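Local structure of putative carboxynorspermidine decarboxylase protein (Sinorhizobium meliloti, 3MT1) at residues A22-K27 / D210-R215; G29-L34 / Y51-T56; K168-F173 / D205-D210. The protein probably catalyses the pyridoxal 5'-phosphate-dependent decarboxylation of carboxynorspermidine and carboxyspermidine to norspermidine and spermidine. All coordinates share one frame; numbering follows the deposited sequence.

Interaction 1 (A22-K27 / D210-R215)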
loop_
_atom_site.group_PDB
_atom_site.type_symbol
_atom_site.label_atom_id
_atom_site.label_comp_id
_atom_site.label_asym_id
_atom_site.label_seq_id
_atom_site.Cartn_x
_atom_site.Cartn_y
_atom_site.Cartn_z
ATOM N N ALA B 22 21.167 -23.096 -4.340
ATOM C CA ALA B 22 22.269 -23.690 -5.107
ATOM C C ALA B 22 22.288 -25.256 -5.015
ATOM O O ALA B 22 22.335 -25.973 -6.036
ATOM C CB ALA B 22 23.574 -23.108 -4.630
ATOM N N HIS B 23 22.232 -25.769 -3.788
ATOM C CA HIS B 23 22.172 -27.207 -3.532
ATOM C C HIS B 23 21.065 -27.847 -4.395
ATOM O O HIS B 23 21.315 -28.790 -5.123
ATOM C CB HIS B 23 21.935 -27.426 -2.036
ATOM C CG HIS B 23 21.851 -28.856 -1.630
ATOM N ND1 HIS B 23 22.939 -29.562 -1.166
ATOM C CD2 HIS B 23 20.803 -29.712 -1.597
ATOM C CE1 HIS B 23 22.566 -30.796 -0.874
ATOM N NE2 HIS B 23 21.274 -30.913 -1.128
ATOM N N VAL B 24 19.861 -27.283 -4.361
ATOM C CA VAL B 24 18.780 -27.771 -5.200
ATOM C C VAL B 24 19.138 -27.700 -6.689
ATOM O O VAL B 24 18.948 -28.673 -7.408
ATOM C CB VAL B 24 17.478 -26.987 -4.961
ATOM C CG1 VAL B 24 16.471 -27.236 -6.100
ATOM C CG2 VAL B 24 16.892 -27.315 -3.584
ATOM N N ARG B 25 19.657 -26.559 -7.141
ATOM C CA ARG B 25 20.043 -26.392 -8.534
ATOM C C ARG B 25 21.069 -27.462 -8.929
ATOM O O ARG B 25 21.031 -28.015 -10.020
ATOM C CB ARG B 25 20.659 -25.010 -8.757
ATOM C CG ARG B 25 19.743 -23.884 -8.410
ATOM C CD ARG B 25 20.359 -22.485 -8.569
ATOM N NE ARG B 25 21.252 -22.340 -9.706
ATOM C CZ ARG B 25 22.578 -22.276 -9.589
ATOM N NH1 ARG B 25 23.145 -22.320 -8.387
ATOM N NH2 ARG B 25 23.340 -22.159 -10.668
ATOM N N GLU B 26 21.981 -27.747 -8.018
ATOM C CA GLU B 26 23.069 -28.662 -8.267
ATOM C C GLU B 26 22.527 -30.120 -8.376
ATOM O O GLU B 26 22.819 -30.844 -9.345
ATOM C CB GLU B 26 24.061 -28.477 -7.111
ATOM C CG GLU B 26 25.348 -29.265 -7.155
ATOM C CD GLU B 26 25.991 -29.342 -5.755
ATOM O OE1 GLU B 26 25.672 -28.466 -4.901
ATOM O OE2 GLU B 26 26.810 -30.258 -5.507
ATOM N N LYS B 27 21.702 -30.511 -7.400
ATOM C CA LYS B 27 21.142 -31.861 -7.301
ATOM C C LYS B 27 20.112 -32.145 -8.370
ATOM O O LYS B 27 20.026 -33.272 -8.860
ATOM C CB LYS B 27 20.480 -32.070 -5.941
ATOM C CG LYS B 27 21.414 -32.041 -4.748
ATOM C CD LYS B 27 22.655 -32.872 -4.970
ATOM C CE LYS B 27 23.377 -33.076 -3.674
ATOM N NZ LYS B 27 24.731 -33.663 -3.858
ATOM N N ASP B 210 16.474 -33.154 -0.774
ATOM C CA ASP B 210 17.093 -34.145 -1.662
ATOM C C ASP B 210 16.072 -35.059 -2.308
ATOM O O ASP B 210 16.163 -35.351 -3.492
ATOM C CB ASP B 210 18.136 -34.949 -0.904
ATOM C CG ASP B 210 19.323 -34.097 -0.474
ATOM O OD1 ASP B 210 20.076 -33.609 -1.361
ATOM O OD2 ASP B 210 19.498 -33.917 0.755
ATOM N N ALA B 211 15.096 -35.499 -1.533
ATOM C CA ALA B 211 13.905 -36.093 -2.103
ATOM C C ALA B 211 13.304 -35.155 -3.184
ATOM O O ALA B 211 13.043 -35.563 -4.312
ATOM C CB ALA B 211 12.887 -36.378 -0.990
ATOM N N PHE B 212 13.107 -33.893 -2.837
ATOM C CA PHE B 212 12.552 -32.884 -3.753
ATOM C C PHE B 212 13.380 -32.652 -5.038
ATOM O O PHE B 212 12.804 -32.506 -6.118
ATOM C CB PHE B 212 12.367 -31.592 -2.966
ATOM C CG PHE B 212 12.081 -30.392 -3.794
ATOM C CD1 PHE B 212 10.805 -30.153 -4.285
ATOM C CD2 PHE B 212 13.079 -29.448 -4.032
ATOM C CE1 PHE B 212 10.523 -29.011 -5.022
ATOM C CE2 PHE B 212 12.810 -28.310 -4.777
ATOM C CZ PHE B 212 11.519 -28.086 -5.266
ATOM N N SER B 213 14.709 -32.600 -4.892
ATOM C CA SER B 213 15.652 -32.587 -6.020
ATOM C C SER B 213 15.508 -33.806 -6.913
ATOM O O SER B 213 15.562 -33.696 -8.138
ATOM C CB SER B 213 17.095 -32.554 -5.521
ATOM O OG SER B 213 17.400 -31.291 -4.949
ATOM N N ALA B 214 15.332 -34.965 -6.283
ATOM C CA ALA B 214 15.213 -36.239 -6.992
ATOM C C ALA B 214 13.901 -36.295 -7.765
ATOM O O ALA B 214 13.827 -36.852 -8.854
ATOM C CB ALA B 214 15.293 -37.376 -6.013
ATOM N N ARG B 215 12.864 -35.706 -7.195
ATOM C CA ARG B 215 11.574 -35.652 -7.856
ATOM C C ARG B 215 11.628 -34.674 -9.048
ATOM O O ARG B 215 10.974 -34.907 -10.073
ATOM C CB ARG B 215 10.478 -35.269 -6.845
ATOM C CG ARG B 215 9.096 -35.139 -7.442
ATOM C CD ARG B 215 8.545 -36.500 -7.903
ATOM N NE ARG B 215 7.224 -36.403 -8.551
ATOM C CZ ARG B 215 7.037 -36.365 -9.872
ATOM N NH1 ARG B 215 8.071 -36.397 -10.702
ATOM N NH2 ARG B 215 5.815 -36.291 -10.369
#
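Two outer helices of the (beta/alpha)8 barrel, 11-28 and 209-223, pack side by side, their short segments crossing at -40° with axes 9.1 Å apart at closest approach. The tight part lies at Ser-213, which points toward the first helix: its CB sits 3.4 Å from Lys-27 CB, and its OG 3.8 Å from Val-24 CA. That hydroxyl stands beside its own backbone N and is hydrogen-bonded to Val-209 O one turn earlier, so it packs on helix 11-28 without a polar bond. Deeper in, Val-24 CG1 meets Phe-212 CE2 obliquely at 4.0 Å. Phe-202 touches both these side chains, and the Phe-173 ring meets that of Phe-212 edge-to-face.

The solvent side is looser and polar. Lys-27 CG, anti to its carbonyl carbon, lies over one face of the His-23 imidazole, offset toward its rim; the bend at chi2 then turns the rest of the chain. NZ remains 5.3 Å from Asp-210 OD1, perhaps near enough to steady the carboxylate charge. Ring and carboxylate planes are 71° apart. His-23 NE2 donates, close to its ring plane, to Asp-210 OD1 at 3.0 Å with an N-H...O angle of 157°, reaching it from above the carboxylate plane.

Interaction 2 (G29-L34 / Y51-T56)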
loop_
_atom_site.group_PDB
_atom_site.type_symbol
_atom_site.label_atom_id
_atom_site.label_comp_id
_atom_site.label_asym_id
_atom_site.label_seq_id
_atom_site.Cartn_x
_atom_site.Cartn_y
_atom_site.Cartn_z
ATOM N N GLY B 29 19.450 -29.991 -11.236
ATOM C CA GLY B 29 19.664 -29.397 -12.565
ATOM C C GLY B 29 18.539 -28.440 -12.946
ATOM O O GLY B 29 18.450 -27.972 -14.086
ATOM N N ALA B 30 17.657 -28.152 -11.994
ATOM C CA ALA B 30 16.588 -27.201 -12.221
ATOM C C ALA B 30 17.209 -25.814 -12.044
ATOM O O ALA B 30 18.249 -25.670 -11.389
ATOM C CB ALA B 30 15.446 -27.437 -11.256
ATOM N N LYS B 31 16.619 -24.801 -12.667
ATOM C CA LYS B 31 17.136 -23.438 -12.507
ATOM C C LYS B 31 16.184 -22.651 -11.609
ATOM O O LYS B 31 15.025 -22.949 -11.556
ATOM C CB LYS B 31 17.338 -22.776 -13.870
ATOM C CG LYS B 31 18.620 -23.259 -14.594
ATOM C CD LYS B 31 18.736 -22.688 -15.999
ATOM C CE LYS B 31 19.822 -23.399 -16.784
ATOM N NZ LYS B 31 21.141 -22.767 -16.500
ATOM N N ALA B 32 16.702 -21.669 -10.883
ATOM C CA ALA B 32 15.912 -20.883 -9.941
ATOM C C ALA B 32 16.011 -19.415 -10.292
ATOM O O ALA B 32 17.135 -18.888 -10.492
ATOM C CB ALA B 32 16.417 -21.086 -8.504
ATOM N N LEU B 33 14.846 -18.761 -10.339
ATOM C CA LEU B 33 14.755 -17.338 -10.626
ATOM C C LEU B 33 14.091 -16.609 -9.458
ATOM O O LEU B 33 13.076 -17.064 -8.930
ATOM C CB LEU B 33 13.968 -17.110 -11.906
ATOM C CG LEU B 33 14.264 -17.980 -13.117
ATOM C CD1 LEU B 33 13.213 -17.790 -14.216
ATOM C CD2 LEU B 33 15.627 -17.679 -13.659
ATOM N N LEU B 34 14.668 -15.485 -9.041
ATOM C CA LEU B 34 14.060 -14.695 -7.971
ATOM C C LEU B 34 12.765 -14.083 -8.497
ATOM O O LEU B 34 12.789 -13.436 -9.531
ATOM C CB LEU B 34 15.018 -13.574 -7.533
ATOM C CG LEU B 34 14.557 -12.527 -6.511
ATOM C CD1 LEU B 34 14.095 -13.203 -5.186
ATOM C CD2 LEU B 34 15.640 -11.486 -6.241
ATOM N N TYR B 51 24.236 -17.559 -6.824
ATOM C CA TYR B 51 23.545 -18.734 -6.329
ATOM C C TYR B 51 22.281 -19.019 -7.097
ATOM O O TYR B 51 21.654 -20.071 -6.905
ATOM C CB TYR B 51 23.209 -18.615 -4.839
ATOM C CG TYR B 51 24.373 -18.388 -3.870
ATOM C CD1 TYR B 51 24.990 -19.466 -3.215
ATOM C CD2 TYR B 51 24.833 -17.088 -3.583
ATOM C CE1 TYR B 51 26.024 -19.255 -2.286
ATOM C CE2 TYR B 51 25.875 -16.864 -2.680
ATOM C CZ TYR B 51 26.464 -17.954 -2.019
ATOM O OH TYR B 51 27.502 -17.747 -1.115
HETATM N N MSE B 52 21.897 -18.088 -7.954
HETATM C CA MSE B 52 20.670 -18.213 -8.718
HETATM C C MSE B 52 20.877 -18.037 -10.211
HETATM O O MSE B 52 22.002 -17.805 -10.668
HETATM C CB MSE B 52 19.621 -17.248 -8.194
HETATM C CG MSE B 52 19.328 -17.474 -6.714
HETATM SE SE MSE B 52 17.886 -16.318 -6.083
HETATM C CE MSE B 52 16.420 -17.419 -6.535
ATOM N N ASP B 53 19.803 -18.164 -10.984
ATOM C CA ASP B 53 19.924 -18.213 -12.453
ATOM C C ASP B 53 19.283 -17.019 -13.166
ATOM O O ASP B 53 19.325 -16.963 -14.399
ATOM C CB ASP B 53 19.346 -19.530 -13.002
ATOM C CG ASP B 53 20.128 -20.749 -12.534
ATOM O OD1 ASP B 53 21.200 -21.031 -13.134
ATOM O OD2 ASP B 53 19.678 -21.432 -11.569
ATOM N N GLY B 54 18.713 -16.080 -12.407
ATOM C CA GLY B 54 17.947 -14.981 -12.963
ATOM C C GLY B 54 16.731 -14.535 -12.144
ATOM O O GLY B 54 16.605 -14.820 -10.943
ATOM N N THR B 55 15.821 -13.851 -12.807
ATOM C CA THR B 55 14.685 -13.224 -12.154
ATOM C C THR B 55 13.498 -13.524 -13.013
ATOM O O THR B 55 13.649 -13.796 -14.183
ATOM C CB THR B 55 14.849 -11.638 -12.128
ATOM O OG1 THR B 55 14.922 -11.104 -13.473
ATOM C CG2 THR B 55 16.124 -11.229 -11.361
ATOM N N THR B 56 12.315 -13.488 -12.438
ATOM C CA THR B 56 11.099 -13.493 -13.230
ATOM C C THR B 56 10.260 -12.257 -12.833
ATOM O O THR B 56 10.340 -11.804 -11.728
ATOM C CB THR B 56 10.327 -14.824 -13.077
ATOM O OG1 THR B 56 9.263 -14.861 -14.032
ATOM C CG2 THR B 56 9.719 -14.985 -11.644
#
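Strands 31-35 and 54-57 are the first two of the parallel eight-stranded barrel, joined by a beta-alpha-beta crossover through helix 45-49. The first shell is mostly backbone. Leu-34 grips both sides of Thr-55: its N donates to Gly-54 O at 2.8 Å, in the carbonyl plane on a lone pair, and its O accepts from Thr-56 N at 2.9 Å, the donor above the carbonyl plane. Before this regular bridge the pairing shifts, for Ala-32 O takes Asp-53 N at 2.8 Å almost along the C=O axis. Met-52, a selenomethionine bent at chi3, curls its methyl over the backbone, CE lying 3.6 Å from Leu-34 N. Gly-54, without a side chain, lets Leu-33 CD2 come to 3.6 Å from its CA.

Side chains secure the irregular end. Asp-53 OD2 uses its anti lone pair for Ala-32 N at 3.1 Å, nearly straight at 165°. The Lys-31 side chain crosses that of Asp-53 at about a right angle, its CG 3.6 Å from Asp-53 CG, and NZ makes a long salt bridge to OD1.

Further out, Pro-231 backs Met-52, strands 73-77 and 226-229 flank the pair, and Arg-25 of helix 11-28 directs its NE in a salt bridge to Asp-53 OD2.

Interaction 3 (K168-F173 / D205-D210)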
loop_
_atom_site.group_PDB
_atom_site.type_symbol
_atom_site.label_atom_id
_atom_site.label_comp_id
_atom_site.label_asym_id
_atom_site.label_seq_id
_atom_site.Cartn_x
_atom_site.Cartn_y
_atom_site.Cartn_z
ATOM N N LYS B 168 4.537 -25.917 2.107
ATOM C CA LYS B 168 5.594 -26.152 3.062
ATOM C C LYS B 168 5.800 -27.658 3.232
ATOM O O LYS B 168 6.649 -28.094 4.014
ATOM C CB LYS B 168 5.166 -25.490 4.384
ATOM C CG LYS B 168 6.231 -25.293 5.481
ATOM C CD LYS B 168 5.742 -24.300 6.553
ATOM C CE LYS B 168 5.925 -22.865 6.058
ATOM N NZ LYS B 168 5.646 -21.851 7.126
ATOM N N ASP B 169 5.033 -28.449 2.478
ATOM C CA ASP B 169 5.058 -29.911 2.602
ATOM C C ASP B 169 5.393 -30.594 1.279
ATOM O O ASP B 169 4.738 -30.351 0.251
ATOM C CB ASP B 169 3.717 -30.406 3.110
ATOM C CG ASP B 169 3.740 -31.856 3.488
ATOM O OD1 ASP B 169 4.108 -32.156 4.645
ATOM O OD2 ASP B 169 3.363 -32.690 2.636
ATOM N N PHE B 170 6.424 -31.436 1.297
ATOM C CA PHE B 170 6.896 -32.034 0.062
ATOM C C PHE B 170 5.861 -32.970 -0.528
ATOM O O PHE B 170 5.634 -32.966 -1.749
ATOM C CB PHE B 170 8.179 -32.801 0.280
ATOM C CG PHE B 170 8.540 -33.687 -0.870
ATOM C CD1 PHE B 170 8.909 -33.130 -2.103
ATOM C CD2 PHE B 170 8.502 -35.067 -0.730
ATOM C CE1 PHE B 170 9.225 -33.932 -3.179
ATOM C CE2 PHE B 170 8.840 -35.903 -1.804
ATOM C CZ PHE B 170 9.201 -35.331 -3.033
ATOM N N GLY B 171 5.245 -33.773 0.348
ATOM C CA GLY B 171 4.189 -34.689 -0.039
ATOM C C GLY B 171 3.121 -34.009 -0.886
ATOM O O GLY B 171 2.690 -34.580 -1.911
ATOM N N LEU B 172 2.702 -32.796 -0.474
ATOM C CA LEU B 172 1.648 -32.057 -1.176
ATOM C C LEU B 172 2.110 -31.561 -2.519
ATOM O O LEU B 172 1.372 -31.690 -3.501
ATOM C CB LEU B 172 1.102 -30.885 -0.354
ATOM C CG LEU B 172 0.192 -29.925 -1.145
ATOM C CD1 LEU B 172 -1.134 -30.569 -1.554
ATOM C CD2 LEU B 172 -0.057 -28.634 -0.370
ATOM N N PHE B 173 3.312 -30.980 -2.560
ATOM C CA PHE B 173 3.947 -30.637 -3.838
ATOM C C PHE B 173 4.018 -31.874 -4.744
ATOM O O PHE B 173 3.671 -31.818 -5.937
ATOM C CB PHE B 173 5.355 -30.039 -3.659
ATOM C CG PHE B 173 6.129 -29.955 -4.946
ATOM C CD1 PHE B 173 5.806 -29.002 -5.908
ATOM C CD2 PHE B 173 7.146 -30.865 -5.231
ATOM C CE1 PHE B 173 6.497 -28.941 -7.112
ATOM C CE2 PHE B 173 7.851 -30.808 -6.451
ATOM C CZ PHE B 173 7.520 -29.845 -7.384
ATOM N N ASP B 205 13.666 -24.971 7.146
ATOM C CA ASP B 205 14.476 -25.943 7.869
ATOM C C ASP B 205 13.678 -27.249 7.854
ATOM O O ASP B 205 12.453 -27.214 8.006
ATOM C CB ASP B 205 14.777 -25.467 9.300
ATOM C CG ASP B 205 15.556 -24.146 9.340
ATOM O OD1 ASP B 205 16.209 -23.764 8.329
ATOM O OD2 ASP B 205 15.511 -23.477 10.396
ATOM N N ASP B 206 14.355 -28.375 7.607
ATOM C CA ASP B 206 13.723 -29.694 7.666
ATOM C C ASP B 206 12.996 -30.106 6.387
ATOM O O ASP B 206 12.475 -31.219 6.291
ATOM C CB ASP B 206 12.775 -29.795 8.871
ATOM C CG ASP B 206 13.505 -29.654 10.218
ATOM O OD1 ASP B 206 14.562 -30.332 10.390
ATOM O OD2 ASP B 206 13.008 -28.871 11.085
ATOM N N TYR B 207 12.971 -29.241 5.385
ATOM C CA TYR B 207 12.418 -29.675 4.108
ATOM C C TYR B 207 13.287 -30.789 3.490
ATOM O O TYR B 207 14.536 -30.736 3.585
ATOM C CB TYR B 207 12.295 -28.502 3.153
ATOM C CG TYR B 207 11.327 -28.723 2.016
ATOM C CD1 TYR B 207 9.961 -28.426 2.170
ATOM C CD2 TYR B 207 11.775 -29.210 0.785
ATOM C CE1 TYR B 207 9.062 -28.617 1.131
ATOM C CE2 TYR B 207 10.899 -29.400 -0.261
ATOM C CZ TYR B 207 9.539 -29.107 -0.085
ATOM O OH TYR B 207 8.674 -29.291 -1.138
ATOM N N PRO B 208 12.632 -31.809 2.874
ATOM C CA PRO B 208 13.376 -32.932 2.271
ATOM C C PRO B 208 13.928 -32.496 0.929
ATOM O O PRO B 208 13.443 -32.905 -0.129
ATOM C CB PRO B 208 12.318 -34.024 2.104
ATOM C CG PRO B 208 10.991 -33.443 2.678
ATOM C CD PRO B 208 11.175 -31.966 2.708
ATOM N N VAL B 209 14.954 -31.657 1.009
ATOM C CA VAL B 209 15.543 -30.992 -0.132
ATOM C C VAL B 209 16.056 -31.964 -1.208
ATOM O O VAL B 209 16.029 -31.658 -2.405
ATOM C CB VAL B 209 16.627 -29.997 0.367
ATOM C CG1 VAL B 209 17.465 -29.457 -0.764
ATOM C CG2 VAL B 209 15.951 -28.825 1.082
ATOM N N ASP B 210 16.474 -33.154 -0.774
ATOM C CA ASP B 210 17.093 -34.145 -1.662
ATOM C C ASP B 210 16.072 -35.059 -2.308
ATOM O O ASP B 210 16.163 -35.351 -3.492
ATOM C CB ASP B 210 18.136 -34.949 -0.904
ATOM C CG ASP B 210 19.323 -34.097 -0.474
ATOM O OD1 ASP B 210 20.076 -33.609 -1.361
ATOM O OD2 ASP B 210 19.498 -33.917 0.755
HETATM O O HOH W 1 6.284 -28.205 -0.592
#
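The start of helix 209-223, with the turn before it, packs on the start of helix 170-190; both are outer helices of the (beta/alpha)8 barrel, following its seventh and sixth strands. Along 205-210 the contact begins at Tyr-207. Its CG is anti to the backbone N (chi1 -160°), which carries the ring across to the other segment. The ring edge runs beside the backbone, CE1 lying 3.8 Å from Lys-168 O, near the ring plane. Farther along, OH reaches Phe-170 CA at 3.5 Å. The two aromatic side chains cross at about a right angle, and the phenol oxygen lies in plane at the edge of the Phe-170 ring, 4.0 Å from CD1. Ile-200 and Phe-202 also touch the tyrosine.

Pro-208 comes next, the centre of an inverse gamma turn and the N-cap residue of helix 209-223. Its CD lies over one face of the Tyr-207 ring, offset toward the rim, and its CG packs 3.8 Å from Phe-170 CB, so that this methylene touches both the phenol oxygen and the pyrrolidine. Beyond it the chain leaves the contact: Val-209 points away, toward helix 11-28.

No direct hydrogen bond joins the segments. One water lies 2.7 Å from Tyr-207 OH and donates weakly to Asp-169 O, which also accepts from Phe-173 N. Asp-169 itself caps the helix, OD2 accepting from Leu-172 N at 3.2 Å. The direct contact is therefore one of van der Waals packing; the one polar link found between the segments passes through a water, and its leg to Asp-169 O is weak.

Interactions 1 and 3 share Asp-210 and helix 209-223, their centres 11 Å apart. Val-209 joins them through its CG1, 3.4 Å from His-23 CD2, and Phe-212 CA lies 3.5 Å from Phe-170 CE1, so helices 11-28, 209-223 and 170-190 form one continuous layer outside the barrel. Interaction 1 connects to interaction 2 by a salt bridge, Arg-25 NE to Asp-53 OD2 at 2.6 Å, linking the helix layer to the barrel's first strands. Interactions 2 and 3 do not touch; their nearest atoms are about 9 Å apart. Both approach Glu-233, predicted to bind substrate: the side chains of Leu-34 and Lys-168 lie about 9 and 8 Å from its side chain.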